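Local coordinates for putative transcriptional regulator (MarR/EmrR family) (Acinetobacter sp. ADP1, PDB 3NRV), which probably binds DNA as a dimer through winged helix-turn-helix domains and regulates transcription, at the interface of chains A and B. Sequence-based numbering; all coordinates share one arbitrary frame. Chains: chain A/B, Putative transcriptional regulator (MarR/EmrR family).

The interface of chains A and B. Residues chain A 10-13, 16; chain B 119, 123, 135.
B:Phe135, from helix 128-146 of one subunit, lies against the turn at A:Arg11 to A:Ala13 that leads into helix 13-26 of the other. MarR-family regulators dimerise through their N- and C-terminal helices, and this patch, about 240 Å² in all, is probably part of such a dimer interface. B:Phe135 has 91 Å² of its surface buried by chain A, and a flat, apolar group suits a surface made largely of backbone. The far edge of the ring meets that backbone: CZ comes to 3.3 Å from the carbonyl O of A:Arg11, while CE1 packs at 3.7 Å against CA of A:Ala13. The guanidinium of A:Arg11 covers one face of the ring off-centre, toward the rim, with CD2 under the centre of the guanidinium and the planes 34° apart. Bends at chi2 and chi3 fold the arginine chain back over the ring, where a long chain ending in a flat, probably charged guanidinium can pack against an aromatic face.

On the other side of the turn, B:Glu119 accepts a hydrogen bond at OE2 from the backbone N of A:Ala13, 2.6 Å long and fairly straight (160° at H). The donor approaches the syn side of the carboxylate, tilted 27° from its plane. A carboxylate fits this place because A:Ala13 begins a helix: it caps the N-terminal end, and the helix dipole would probably favour its negative charge. OE2 also meets a water, 2.6 Å away, which reaches O of A:Arg11 at 3.1 Å. OE1 of the carboxylate lies over the centre of the imidazole of A:His12, the planes only modestly tilted, with CE1 3.4 Å from CB of B:Glu119. The small methyl of A:Ala13 probably lets the acid come close to the backbone, and B:Leu123 CD2 adds a looser contact with it at 4.1 Å.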
# COMPACT_ATOMS: atom_id res chain seq x y z
N ASP A 10 13.71 -2.81 5.25
CA ASP A 10 14.12 -3.77 4.22
C ASP A 10 13.74 -5.21 4.58
O ASP A 10 13.57 -6.04 3.70
CB ASP A 10 15.64 -3.73 4.00
CG ASP A 10 16.08 -2.50 3.23
OD1 ASP A 10 15.37 -2.08 2.31
OD2 ASP A 10 17.16 -1.97 3.54
N ARG A 11 13.64 -5.49 5.87
CA ARG A 11 13.25 -6.83 6.31
C ARG A 11 11.88 -6.81 6.99
O ARG A 11 11.62 -7.59 7.91
CB ARG A 11 14.31 -7.40 7.25
CG ARG A 11 15.72 -7.33 6.68
CD ARG A 11 15.87 -8.19 5.45
NE ARG A 11 15.83 -9.61 5.79
CZ ARG A 11 15.88 -10.59 4.89
NH1 ARG A 11 15.98 -10.30 3.60
NH2 ARG A 11 15.82 -11.85 5.29
N HIS A 12 11.02 -5.91 6.53
CA HIS A 12 9.68 -5.74 7.09
C HIS A 12 8.69 -6.09 5.97
O HIS A 12 8.52 -5.34 4.99
CB HIS A 12 9.52 -4.28 7.55
CG HIS A 12 8.40 -4.04 8.51
ND1 HIS A 12 8.36 -4.58 9.78
CD2 HIS A 12 7.29 -3.26 8.41
CE1 HIS A 12 7.28 -4.17 10.41
NE2 HIS A 12 6.60 -3.37 9.59
N ALA A 13 8.09 -7.27 6.06
CA ALA A 13 7.27 -7.78 4.96
C ALA A 13 6.07 -6.88 4.70
O ALA A 13 5.65 -6.69 3.56
CB ALA A 13 6.82 -9.20 5.27
N GLN A 16 7.27 -4.11 2.53
CA GLN A 16 7.66 -4.52 1.17
C GLN A 16 6.43 -4.85 0.33
O GLN A 16 6.36 -4.52 -0.85
CB GLN A 16 8.61 -5.74 1.20
CG GLN A 16 9.93 -5.49 1.95
CD GLN A 16 10.64 -4.28 1.41
OE1 GLN A 16 10.79 -4.13 0.20
NE2 GLN A 16 11.07 -3.38 2.30
N GLU B 119 3.69 -7.26 12.39
CA GLU B 119 4.56 -7.90 11.40
C GLU B 119 4.83 -9.34 11.85
O GLU B 119 4.79 -10.27 11.05
CB GLU B 119 5.87 -7.12 11.26
CG GLU B 119 7.03 -7.86 10.59
CD GLU B 119 6.95 -7.84 9.07
OE1 GLU B 119 5.99 -7.25 8.51
OE2 GLU B 119 7.85 -8.44 8.42
N LEU B 123 3.64 -12.95 9.80
CA LEU B 123 4.56 -14.04 9.44
C LEU B 123 4.53 -15.22 10.43
O LEU B 123 5.39 -16.10 10.36
CB LEU B 123 6.00 -13.49 9.34
CG LEU B 123 6.17 -12.32 8.37
CD1 LEU B 123 7.63 -11.83 8.34
CD2 LEU B 123 5.74 -12.73 6.97
N PHE B 135 11.29 -12.45 1.09
CA PHE B 135 12.02 -11.20 0.81
C PHE B 135 12.75 -11.23 -0.52
O PHE B 135 12.82 -10.24 -1.24
CB PHE B 135 12.95 -10.81 1.97
CG PHE B 135 12.21 -10.41 3.22
CD1 PHE B 135 11.50 -9.21 3.25
CD2 PHE B 135 12.18 -11.24 4.33
CE1 PHE B 135 10.80 -8.83 4.38
CE2 PHE B 135 11.48 -10.87 5.48
CZ PHE B 135 10.79 -9.67 5.51
O HOH W 1 9.89 -9.46 9.75